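Local coordinates for protein gamma-glutamyl phosphate reductase (Thermotoga maritima, PDB 1O20) that probably catalyses the NADPH-dependent reduction of L-glutamyl 5-phosphate to the corresponding 5-semialdehyde, the second step in making proline from glutamate, at residues 349-353 and 378-383; 369-373 and 400-405; 37-41 and 176-182. All coordinates share one frame. Residue numbers count along the deposited sequence, not the author numbering.

How the interactions relate
Interaction 3 comes first along the chain, closing a loop of 134 residues between helix 35-51 and the end of helix 163-177, next to the four-stranded parallel sheet. It is complete long before the other two begin. These cross: residues 349-353 open interaction 1, residues 369-373 open interaction 2, and residues 378-383 and 400-405 close them in that order. Interaction 1 folds the loop after edge strand 373-376 back over strand 351-355; interaction 2 ties the turn leading into that edge strand to the loop between strands 396-397 and 405-406. They touch directly, Gly349 O lying 3.0 Å from Ala372 N. Interaction 3 is remote, its centre about 38 Å from that of interaction 1.

Interaction 1. Residues 349-353 and 378-383; sequences GHSES and ASTRFT
Gly349 has positive phi (78°), His350 bends the chain, and residues 351-353 run extended as the start of a strand. Opposite, residues 380-382 form a short helical-like bend, opened by an ST turn (Arg381 N to Ser379 OG, 3.2 Å) and followed by a backbone bond from Thr383 N to Thr380 O (3.2 Å). Ser351 and Thr380 set the register, their CA atoms 5.8 Å apart. In the parallel sheet of the aldehyde dehydrogenase fold, this is the loop leaving edge strand 373-376 and folding back over neighbouring strand 351-355. Small hydroxyl residues suit so tight a fit. Ser351 (chi1 m) hydrogen-bonds through OG to Thr383 OG1 at 2.6 Å and to His350 ND1 at 2.7 Å; Ser353 (chi1 t) donates OG to Ala378 O at 2.9 Å. Glu352 points CA-to-CB away, its carboxylate hydrogen-bonded to the Ser347 hydroxyl and the backbone N of His240. Carbon-to-carbon van der Waals contacts complete the fit: Ser351 CB to Thr380 CB, 3.9 Å; Ser353 CB to Thr380 CG2, 4.1 Å; His350 CE1 to Thr383 CG2, 3.7 Å.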
ATOM      1  N   GLY A 349       7.861  -8.031  -8.226  1.00 15.68           N
ATOM      2  CA  GLY A 349       8.640  -7.325  -7.230  1.00 16.19           C
ATOM      3  C   GLY A 349       7.890  -6.993  -5.957  1.00 16.05           C
ATOM      4  O   GLY A 349       8.230  -6.053  -5.263  1.00 13.60           O
ATOM      5  N   HIS A 350       6.875  -7.781  -5.626  1.00 16.82           N
ATOM      6  CA  HIS A 350       6.113  -7.549  -4.403  1.00 17.43           C
ATOM      7  C   HIS A 350       6.666  -8.386  -3.255  1.00 17.55           C
ATOM      8  O   HIS A 350       7.439  -7.885  -2.430  1.00 17.68           O
ATOM      9  CB  HIS A 350       4.617  -7.818  -4.659  1.00 17.30           C
ATOM     10  CG  HIS A 350       3.700  -7.293  -3.597  1.00 17.29           C
ATOM     11  ND1 HIS A 350       3.663  -7.804  -2.320  1.00 14.64           N
ATOM     12  CD2 HIS A 350       2.773  -6.297  -3.633  1.00 18.20           C
ATOM     13  CE1 HIS A 350       2.755  -7.150  -1.615  1.00 19.04           C
ATOM     14  NE2 HIS A 350       2.209  -6.220  -2.381  1.00 16.97           N
ATOM     15  N   SER A 351       6.201  -9.635  -3.169  1.00 16.66           N
ATOM     16  CA  SER A 351       6.553 -10.546  -2.121  1.00 16.52           C
ATOM     17  C   SER A 351       6.961 -11.918  -2.711  1.00 15.78           C
ATOM     18  O   SER A 351       6.310 -12.437  -3.593  1.00 14.14           O
ATOM     19  CB  SER A 351       5.369 -10.701  -1.167  1.00 16.44           C
ATOM     20  OG  SER A 351       5.046  -9.446  -0.629  1.00 17.04           O
ATOM     21  N   GLU A 352       8.049 -12.483  -2.183  1.00 15.93           N
ATOM     22  CA  GLU A 352       8.574 -13.786  -2.609  1.00 15.72           C
ATOM     23  C   GLU A 352       9.080 -14.536  -1.383  1.00 15.65           C
ATOM     24  O   GLU A 352       9.711 -13.939  -0.510  1.00 15.49           O
ATOM     25  CB  GLU A 352       9.711 -13.600  -3.635  1.00 15.01           C
ATOM     26  CG  GLU A 352       9.392 -12.666  -4.784  1.00 16.66           C
ATOM     27  CD  GLU A 352       8.296 -13.161  -5.733  1.00 20.65           C
ATOM     28  OE1 GLU A 352       7.845 -14.312  -5.579  1.00 18.86           O
ATOM     29  OE2 GLU A 352       7.867 -12.380  -6.617  1.00 20.27           O
ATOM     30  N   SER A 353       8.832 -15.840  -1.338  1.00 15.63           N
ATOM     31  CA  SER A 353       9.168 -16.669  -0.190  1.00 15.61           C
ATOM     32  C   SER A 353       9.847 -17.997  -0.540  1.00 15.32           C
ATOM     33  O   SER A 353       9.500 -18.669  -1.535  1.00 16.47           O
ATOM     34  CB  SER A 353       7.925 -16.961   0.617  1.00 15.44           C
ATOM     35  OG  SER A 353       8.276 -17.698   1.797  1.00 16.56           O
ATOM     36  N   ALA A 378       8.204 -18.224   5.893  1.00 14.54           N
ATOM     37  CA  ALA A 378       7.151 -17.302   6.330  1.00 14.31           C
ATOM     38  C   ALA A 378       6.195 -16.971   5.191  1.00 14.44           C
ATOM     39  O   ALA A 378       6.564 -16.967   4.036  1.00 15.05           O
ATOM     40  CB  ALA A 378       7.819 -16.034   6.889  1.00 15.48           C
ATOM     41  N   SER A 379       4.948 -16.714   5.547  1.00 16.69           N
ATOM     42  CA  SER A 379       3.891 -16.366   4.627  1.00 16.93           C
ATOM     43  C   SER A 379       4.144 -15.007   3.998  1.00 18.48           C
ATOM     44  O   SER A 379       4.680 -14.089   4.661  1.00 20.79           O
ATOM     45  CB  SER A 379       2.560 -16.345   5.369  1.00 16.46           C
ATOM     46  OG  SER A 379       1.474 -16.046   4.516  1.00 15.68           O
ATOM     47  N   THR A 380       3.716 -14.848   2.742  1.00 18.33           N
ATOM     48  CA  THR A 380       3.776 -13.541   2.056  1.00 17.34           C
ATOM     49  C   THR A 380       2.691 -12.552   2.571  1.00 18.11           C
ATOM     50  O   THR A 380       2.707 -11.376   2.222  1.00 16.77           O
ATOM     51  CB  THR A 380       3.613 -13.710   0.534  1.00 17.30           C
ATOM     52  OG1 THR A 380       2.468 -14.493   0.244  1.00 14.00           O
ATOM     53  CG2 THR A 380       4.758 -14.493  -0.110  1.00 17.42           C
ATOM     54  N   ARG A 381       1.743 -13.052   3.365  1.00 17.66           N
ATOM     55  CA  ARG A 381       0.711 -12.231   3.983  1.00 17.34           C
ATOM     56  C   ARG A 381       1.250 -11.164   4.901  1.00 17.42           C
ATOM     57  O   ARG A 381       0.521 -10.252   5.302  1.00 17.89           O
ATOM     58  CB  ARG A 381      -0.230 -13.113   4.799  1.00 18.38           C
ATOM     59  CG  ARG A 381      -1.190 -13.934   3.960  1.00 18.61           C
ATOM     60  CD  ARG A 381      -2.362 -13.125   3.437  1.00 20.07           C
ATOM     61  NE  ARG A 381      -3.138 -12.547   4.514  1.00 23.61           N
ATOM     62  CZ  ARG A 381      -3.637 -11.308   4.539  1.00 25.70           C
ATOM     63  NH1 ARG A 381      -3.469 -10.473   3.524  1.00 28.83           N
ATOM     64  NH2 ARG A 381      -4.316 -10.908   5.607  1.00 25.72           N
ATOM     65  N   PHE A 382       2.499 -11.282   5.293  1.00 16.41           N
ATOM     66  CA  PHE A 382       3.049 -10.338   6.224  1.00 15.97           C
ATOM     67  C   PHE A 382       3.394  -9.019   5.563  1.00 16.54           C
ATOM     68  O   PHE A 382       3.701  -8.081   6.275  1.00 17.14           O
ATOM     69  CB  PHE A 382       4.285 -10.908   6.907  1.00 15.93           C
ATOM     70  CG  PHE A 382       3.987 -12.026   7.882  1.00 18.24           C
ATOM     71  CD1 PHE A 382       3.156 -11.824   8.967  1.00 17.61           C
ATOM     72  CD2 PHE A 382       4.582 -13.271   7.731  1.00 17.20           C
ATOM     73  CE1 PHE A 382       2.904 -12.864   9.871  1.00 18.41           C
ATOM     74  CE2 PHE A 382       4.342 -14.270   8.595  1.00 17.37           C
ATOM     75  CZ  PHE A 382       3.481 -14.082   9.681  1.00 17.04           C
ATOM     76  N   THR A 383       3.363  -8.930   4.228  1.00 16.80           N
ATOM     77  CA  THR A 383       3.783  -7.707   3.550  1.00 16.58           C
ATOM     78  C   THR A 383       2.655  -6.670   3.706  1.00 18.25           C
ATOM     79  O   THR A 383       1.677  -6.681   2.944  1.00 16.84           O
ATOM     80  CB  THR A 383       4.066  -7.926   2.086  1.00 16.36           C
ATOM     81  OG1 THR A 383       5.112  -8.896   1.930  1.00 16.35           O
ATOM     82  CG2 THR A 383       4.645  -6.593   1.475  1.00 15.83           C
TER

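Interaction 2. Residues 369-373 and 400-405; sequences IDAAA and RFHARG
Arg404 lays one face of its guanidinium over the peptide joining Ala371 to Ala372, with NH1 3.5 Å from Ala371 C. From there the edge of the same group reaches the carboxylate of Asp370 end-on: NH2 donates to Asp370 OD2 at 2.9 Å, nearly straight, and NH1 to Asp370 OD1 at 3.2 Å. A second arginine shares that acid. Arg400 approaches through its NE side, NE lying 3.0 Å and NH2 3.1 Å from Asp370 OD1, so that OD1 takes three donors and the three residues form a salt-bridge network. Asp370 (chi1 t) points CA-to-CB toward the partner segment, and its short side chain holds the carboxylate between two long arginines.

The backbones come nearest at Ala372 and Gly405, CA to CA 5.2 Å. Ala372 has helical phi/psi (-53/-40) between extended neighbours, and its CB, a lone methyl, sits 3.5 Å from Arg404 CG and 3.9 Å from Gly405 N. Gly405 adopts phi 78°, psi -159°, easy for a residue without a side chain. Between the arginines, His402 (75/-61) is the central residue of a classic gamma turn, closed by Ala403 N to Phe401 O at 2.8 Å; the chain reverses here, and the ends of both arginine side chains reach Asp370, that of Arg400 from a sideways CA-to-CB bond.

The salt bridges tie the loop between strands 396-397 and 405-406 to residues 369-373, the return from helix 359-368 into edge strand 373-376 that ends a beta-alpha-beta crossover from strand 351-355, as in the Rossmann-like catalytic domain of aldehyde dehydrogenases.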
ATOM      1  N   ILE A 369      16.911 -12.553  -4.765  1.00 16.65           N
ATOM      2  CA  ILE A 369      15.546 -12.216  -5.138  1.00 16.14           C
ATOM      3  C   ILE A 369      15.328 -10.766  -4.696  1.00 17.13           C
ATOM      4  O   ILE A 369      15.413 -10.439  -3.529  1.00 16.53           O
ATOM      5  CB  ILE A 369      14.523 -13.117  -4.464  1.00 16.80           C
ATOM      6  CG1 ILE A 369      14.700 -14.566  -4.903  1.00 15.84           C
ATOM      7  CG2 ILE A 369      13.087 -12.602  -4.744  1.00 16.50           C
ATOM      8  CD1 ILE A 369      14.488 -14.824  -6.371  1.00 16.76           C
ATOM      9  N   ASP A 370      15.021  -9.921  -5.662  1.00 18.12           N
ATOM     10  CA  ASP A 370      14.827  -8.527  -5.428  1.00 19.40           C
ATOM     11  C   ASP A 370      13.343  -8.244  -5.529  1.00 19.31           C
ATOM     12  O   ASP A 370      12.768  -8.313  -6.606  1.00 21.00           O
ATOM     13  CB  ASP A 370      15.580  -7.708  -6.474  1.00 20.42           C
ATOM     14  CG  ASP A 370      15.328  -6.240  -6.301  1.00 24.20           C
ATOM     15  OD1 ASP A 370      14.535  -5.663  -7.101  1.00 29.71           O
ATOM     16  OD2 ASP A 370      15.789  -5.630  -5.332  1.00 21.82           O
ATOM     17  N   ALA A 371      12.733  -7.968  -4.396  1.00 17.31           N
ATOM     18  CA  ALA A 371      11.307  -7.682  -4.322  1.00 16.89           C
ATOM     19  C   ALA A 371      11.172  -6.821  -3.104  1.00 15.54           C
ATOM     20  O   ALA A 371      12.090  -6.778  -2.321  1.00 15.33           O
ATOM     21  CB  ALA A 371      10.454  -9.002  -4.149  1.00 16.62           C
ATOM     22  N   ALA A 372      10.067  -6.120  -2.941  1.00 14.95           N
ATOM     23  CA  ALA A 372       9.866  -5.342  -1.736  1.00 14.80           C
ATOM     24  C   ALA A 372      10.049  -6.125  -0.462  1.00 14.91           C
ATOM     25  O   ALA A 372      10.566  -5.570   0.512  1.00 15.89           O
ATOM     26  CB  ALA A 372       8.510  -4.717  -1.723  1.00 16.04           C
ATOM     27  N   ALA A 373       9.577  -7.366  -0.434  1.00 15.10           N
ATOM     28  CA  ALA A 373       9.751  -8.255   0.698  1.00 15.63           C
ATOM     29  C   ALA A 373      10.114  -9.693   0.262  1.00 15.30           C
ATOM     30  O   ALA A 373       9.410 -10.269  -0.556  1.00 15.11           O
ATOM     31  CB  ALA A 373       8.511  -8.272   1.575  1.00 16.99           C
ATOM     32  N   ARG A 400      11.556   0.846  -7.127  1.00 23.42           N
ATOM     33  CA  ARG A 400      12.927   0.899  -6.633  1.00 24.80           C
ATOM     34  C   ARG A 400      13.393   2.360  -6.519  1.00 24.69           C
ATOM     35  O   ARG A 400      14.466   2.774  -7.098  1.00 26.59           O
ATOM     36  CB  ARG A 400      13.842   0.150  -7.616  1.00 25.59           C
ATOM     37  CG  ARG A 400      14.234  -1.244  -7.177  1.00 27.91           C
ATOM     38  CD  ARG A 400      15.367  -1.830  -8.008  1.00 29.48           C
ATOM     39  NE  ARG A 400      14.928  -3.089  -8.524  1.00 35.86           N
ATOM     40  CZ  ARG A 400      14.870  -3.451  -9.816  1.00 35.17           C
ATOM     41  NH1 ARG A 400      15.288  -2.662 -10.828  1.00 34.43           N
ATOM     42  NH2 ARG A 400      14.397  -4.654 -10.079  1.00 34.35           N
ATOM     43  N   PHE A 401      12.593   3.159  -5.829  1.00 22.65           N
ATOM     44  CA  PHE A 401      12.791   4.597  -5.824  1.00 21.49           C
ATOM     45  C   PHE A 401      12.000   5.260  -4.690  1.00 20.50           C
ATOM     46  O   PHE A 401      10.771   5.131  -4.585  1.00 20.55           O
ATOM     47  CB  PHE A 401      12.442   5.203  -7.186  1.00 22.23           C
ATOM     48  CG  PHE A 401      13.123   6.512  -7.468  1.00 21.31           C
ATOM     49  CD1 PHE A 401      14.490   6.578  -7.661  1.00 22.46           C
ATOM     50  CD2 PHE A 401      12.380   7.677  -7.580  1.00 24.39           C
ATOM     51  CE1 PHE A 401      15.108   7.773  -7.942  1.00 22.53           C
ATOM     52  CE2 PHE A 401      12.983   8.879  -7.860  1.00 23.36           C
ATOM     53  CZ  PHE A 401      14.346   8.943  -8.057  1.00 23.28           C
ATOM     54  N   HIS A 402      12.748   5.910  -3.820  1.00 18.26           N
ATOM     55  CA  HIS A 402      12.238   6.670  -2.680  1.00 17.60           C
ATOM     56  C   HIS A 402      11.780   5.781  -1.563  1.00 17.33           C
ATOM     57  O   HIS A 402      12.281   5.886  -0.474  1.00 16.82           O
ATOM     58  CB  HIS A 402      11.112   7.668  -3.034  1.00 17.96           C
ATOM     59  CG  HIS A 402      10.687   8.500  -1.865  1.00 17.72           C
ATOM     60  ND1 HIS A 402      11.391   9.609  -1.462  1.00 16.87           N
ATOM     61  CD2 HIS A 402       9.720   8.308  -0.936  1.00 19.42           C
ATOM     62  CE1 HIS A 402      10.851  10.089  -0.356  1.00 20.10           C
ATOM     63  NE2 HIS A 402       9.823   9.324  -0.021  1.00 18.10           N
ATOM     64  N   ALA A 403      10.779   4.937  -1.822  1.00 17.26           N
ATOM     65  CA  ALA A 403      10.257   4.046  -0.816  1.00 17.46           C
ATOM     66  C   ALA A 403       9.731   2.760  -1.461  1.00 17.16           C
ATOM     67  O   ALA A 403       9.107   2.786  -2.550  1.00 16.63           O
ATOM     68  CB  ALA A 403       9.119   4.759  -0.042  1.00 18.25           C
ATOM     69  N   ARG A 404       9.969   1.659  -0.754  1.00 16.93           N
ATOM     70  CA  ARG A 404       9.563   0.343  -1.142  1.00 17.16           C
ATOM     71  C   ARG A 404       8.978  -0.368   0.052  1.00 16.99           C
ATOM     72  O   ARG A 404       9.384  -0.112   1.201  1.00 16.91           O
ATOM     73  CB  ARG A 404      10.742  -0.440  -1.788  1.00 17.95           C
ATOM     74  CG  ARG A 404      10.298  -1.797  -2.316  1.00 20.52           C
ATOM     75  CD  ARG A 404      10.851  -2.289  -3.664  1.00 24.58           C
ATOM     76  NE  ARG A 404      12.214  -2.655  -3.529  1.00 23.28           N
ATOM     77  CZ  ARG A 404      12.879  -3.597  -4.197  1.00 20.82           C
ATOM     78  NH1 ARG A 404      12.360  -4.307  -5.156  1.00 17.41           N
ATOM     79  NH2 ARG A 404      14.169  -3.753  -3.906  1.00 19.15           N
ATOM     80  N   GLY A 405       7.983  -1.217  -0.203  1.00 16.18           N
ATOM     81  CA  GLY A 405       7.181  -1.780   0.875  1.00 16.90           C
ATOM     82  C   GLY A 405       6.122  -0.816   1.416  1.00 17.63           C
ATOM     83  O   GLY A 405       5.738   0.137   0.776  1.00 18.23           O
TER

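Interaction 3. Residues 37-41 and 176-182; sequences EKNKA and ALKETEI
Glu37 begins the contact on helix 35-51. With chi1 t and chi2 p its side chain bends toward the partner, where OE2 accepts a hydrogen bond from Glu181 N (3.0 Å, 163°) and lies 3.4 Å from Thr180 CB. The long glutamate side chain brings a carboxylate acceptor to this backbone amide, although Glu37 OE1 is then only 4.5 Å from the like-charged Glu181 OE1. The aliphatic part also serves: Glu37 CG is 3.9 Å from Ile182 CD1. Lys38 points CA-to-CB away and adds just CG, 4.2 Å from the same Ile182 CD1, while its ammonium pairs with Asp102.

The partner is the end of helix 163-177 and the loop beyond it, part of the beta-alpha-beta crossover from strand 154-157 to strand 187-189 in the four-stranded parallel sheet, which probably corresponds to the coenzyme-binding domain of aldehyde dehydrogenases. A type I turn spans Leu177 to Thr180 (Thr180 N to Leu177 O, 2.9 Å). Thr180 (chi1 p) donates OG1 to Leu177 O at 2.8 Å and accepts Ile182 N at 3.0 Å, an ST turn, which turns its methyl to the first helix. The segments run antiparallel, with CA distances of 7.1 Å for Glu37 to Glu181 and 5.6 Å for Ala41 to Leu177.

Lys40, extended with every chi t, passes Thr180, its CD 4.4 Å from Thr180 CG2. At Ala41 the backbones come nearer than at Glu37, an approach that the small methyl permits: Ala41 CB meets Leu177 CD2 at 3.8 Å and Ile182 CG1 at 4.0 Å, and Ala41 CA lies 3.8 Å from Thr180 CG2.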
ATOM      1  N   GLU A  37       0.086  20.174  17.740  1.00 18.83           N
ATOM      2  CA  GLU A  37      -0.972  20.770  16.926  1.00 18.96           C
ATOM      3  C   GLU A  37      -1.530  19.787  15.877  1.00 18.15           C
ATOM      4  O   GLU A  37      -2.743  19.715  15.695  1.00 17.94           O
ATOM      5  CB  GLU A  37      -0.495  22.080  16.263  1.00 20.38           C
ATOM      6  CG  GLU A  37      -1.619  23.012  15.825  1.00 21.94           C
ATOM      7  CD  GLU A  37      -2.440  23.568  16.974  1.00 26.06           C
ATOM      8  OE1 GLU A  37      -1.937  23.617  18.121  1.00 28.15           O
ATOM      9  OE2 GLU A  37      -3.610  23.919  16.735  1.00 25.89           O
ATOM     10  N   LYS A  38      -0.672  18.980  15.249  1.00 17.22           N
ATOM     11  CA  LYS A  38      -1.118  18.029  14.242  1.00 15.78           C
ATOM     12  C   LYS A  38      -1.943  16.901  14.915  1.00 15.08           C
ATOM     13  O   LYS A  38      -2.977  16.508  14.394  1.00 14.58           O
ATOM     14  CB  LYS A  38       0.051  17.470  13.392  1.00 15.63           C
ATOM     15  CG  LYS A  38       0.923  18.548  12.693  1.00 12.99           C
ATOM     16  CD  LYS A  38       2.044  17.962  11.814  1.00 14.36           C
ATOM     17  CE  LYS A  38       3.193  17.368  12.617  1.00 16.16           C
ATOM     18  NZ  LYS A  38       4.308  16.869  11.817  1.00 14.23           N
ATOM     19  N   ASN A  39      -1.496  16.407  16.059  1.00 15.06           N
ATOM     20  CA  ASN A  39      -2.229  15.429  16.862  1.00 15.36           C
ATOM     21  C   ASN A  39      -3.599  15.975  17.344  1.00 15.11           C
ATOM     22  O   ASN A  39      -4.585  15.233  17.407  1.00 15.14           O
ATOM     23  CB  ASN A  39      -1.449  15.017  18.094  1.00 15.46           C
ATOM     24  CG  ASN A  39      -0.326  14.059  17.805  1.00 15.93           C
ATOM     25  OD1 ASN A  39      -0.216  13.494  16.694  1.00 14.94           O
ATOM     26  ND2 ASN A  39       0.554  13.869  18.819  1.00 12.90           N
ATOM     27  N   LYS A  40      -3.641  17.238  17.709  1.00 15.37           N
ATOM     28  CA  LYS A  40      -4.890  17.910  18.108  1.00 16.96           C
ATOM     29  C   LYS A  40      -5.887  17.906  16.926  1.00 16.52           C
ATOM     30  O   LYS A  40      -7.058  17.536  17.102  1.00 14.89           O
ATOM     31  CB  LYS A  40      -4.628  19.348  18.528  1.00 18.13           C
ATOM     32  CG  LYS A  40      -5.779  20.024  19.262  1.00 20.56           C
ATOM     33  CD  LYS A  40      -5.531  21.514  19.430  1.00 23.15           C
ATOM     34  CE  LYS A  40      -6.854  22.257  19.804  1.00 26.47           C
ATOM     35  NZ  LYS A  40      -6.643  23.684  20.196  1.00 28.50           N
ATOM     36  N   ALA A  41      -5.405  18.269  15.737  1.00 15.82           N
ATOM     37  CA  ALA A  41      -6.211  18.215  14.503  1.00 16.22           C
ATOM     38  C   ALA A  41      -6.763  16.806  14.233  1.00 15.82           C
ATOM     39  O   ALA A  41      -7.933  16.677  13.912  1.00 16.23           O
ATOM     40  CB  ALA A  41      -5.443  18.700  13.318  1.00 15.90           C
ATOM     41  N   ALA A 176     -13.067  19.950  11.841  1.00 17.40           N
ATOM     42  CA  ALA A 176     -12.079  19.728  12.886  1.00 17.01           C
ATOM     43  C   ALA A 176     -10.900  20.665  12.715  1.00 17.02           C
ATOM     44  O   ALA A 176     -10.435  21.226  13.688  1.00 16.42           O
ATOM     45  CB  ALA A 176     -11.614  18.314  12.902  1.00 17.91           C
ATOM     46  N   LEU A 177     -10.403  20.807  11.496  1.00 17.22           N
ATOM     47  CA  LEU A 177      -9.199  21.595  11.228  1.00 18.24           C
ATOM     48  C   LEU A 177      -9.416  23.045  11.623  1.00 19.17           C
ATOM     49  O   LEU A 177      -8.509  23.714  12.121  1.00 19.09           O
ATOM     50  CB  LEU A 177      -8.817  21.538   9.725  1.00 17.98           C
ATOM     51  CG  LEU A 177      -8.290  20.199   9.193  1.00 18.75           C
ATOM     52  CD1 LEU A 177      -7.807  20.338   7.778  1.00 19.99           C
ATOM     53  CD2 LEU A 177      -7.202  19.692  10.055  1.00 19.15           C
ATOM     54  N   LYS A 178     -10.623  23.521  11.368  1.00 20.97           N
ATOM     55  CA  LYS A 178     -11.029  24.886  11.691  1.00 22.82           C
ATOM     56  C   LYS A 178     -10.894  25.204  13.199  1.00 22.34           C
ATOM     57  O   LYS A 178     -10.828  26.349  13.557  1.00 22.94           O
ATOM     58  CB  LYS A 178     -12.493  25.122  11.289  1.00 23.45           C
ATOM     59  CG  LYS A 178     -12.702  25.978  10.043  1.00 28.62           C
ATOM     60  CD  LYS A 178     -13.702  27.127  10.301  1.00 32.84           C
ATOM     61  CE  LYS A 178     -15.166  26.686  10.250  1.00 34.63           C
ATOM     62  NZ  LYS A 178     -16.062  27.798   9.699  1.00 36.23           N
ATOM     63  N   GLU A 179     -10.874  24.199  14.061  1.00 21.41           N
ATOM     64  CA  GLU A 179     -10.716  24.423  15.492  1.00 21.92           C
ATOM     65  C   GLU A 179      -9.267  24.350  15.930  1.00 21.76           C
ATOM     66  O   GLU A 179      -8.995  24.309  17.122  1.00 22.72           O
ATOM     67  CB  GLU A 179     -11.538  23.389  16.259  1.00 22.07           C
ATOM     68  CG  GLU A 179     -13.051  23.626  16.168  1.00 24.66           C
ATOM     69  CD  GLU A 179     -13.881  22.522  16.775  1.00 28.79           C
ATOM     70  OE1 GLU A 179     -13.309  21.621  17.443  1.00 32.70           O
ATOM     71  OE2 GLU A 179     -15.123  22.551  16.580  1.00 33.70           O
ATOM     72  N   THR A 180      -8.345  24.316  14.970  1.00 20.41           N
ATOM     73  CA  THR A 180      -6.927  24.346  15.238  1.00 20.13           C
ATOM     74  C   THR A 180      -6.238  25.440  14.402  1.00 20.04           C
ATOM     75  O   THR A 180      -6.887  26.178  13.653  1.00 19.62           O
ATOM     76  CB  THR A 180      -6.282  22.969  14.884  1.00 20.00           C
ATOM     77  OG1 THR A 180      -6.212  22.818  13.455  1.00 18.63           O
ATOM     78  CG2 THR A 180      -7.171  21.830  15.310  1.00 20.41           C
ATOM     79  N   GLU A 181      -4.909  25.442  14.473  1.00 19.77           N
ATOM     80  CA  GLU A 181      -4.072  26.340  13.693  1.00 20.97           C
ATOM     81  C   GLU A 181      -3.694  25.718  12.347  1.00 20.01           C
ATOM     82  O   GLU A 181      -3.010  26.329  11.564  1.00 18.31           O
ATOM     83  CB  GLU A 181      -2.790  26.669  14.461  1.00 20.84           C
ATOM     84  CG  GLU A 181      -3.021  27.604  15.644  1.00 26.16           C
ATOM     85  CD  GLU A 181      -1.784  27.791  16.532  1.00 32.31           C
ATOM     86  OE1 GLU A 181      -0.631  27.433  16.104  1.00 33.30           O
ATOM     87  OE2 GLU A 181      -1.984  28.292  17.685  1.00 36.50           O
ATOM     88  N   ILE A 182      -4.074  24.464  12.134  1.00 18.82           N
ATOM     89  CA  ILE A 182      -3.803  23.806  10.860  1.00 18.00           C
ATOM     90  C   ILE A 182      -4.889  24.294   9.928  1.00 17.48           C
ATOM     91  O   ILE A 182      -6.065  24.094  10.233  1.00 16.75           O
ATOM     92  CB  ILE A 182      -3.909  22.266  11.001  1.00 17.69           C
ATOM     93  CG1 ILE A 182      -3.078  21.693  12.150  1.00 19.44           C
ATOM     94  CG2 ILE A 182      -3.594  21.593   9.701  1.00 17.52           C
ATOM     95  CD1 ILE A 182      -1.654  21.851  12.053  1.00 20.70           C
TER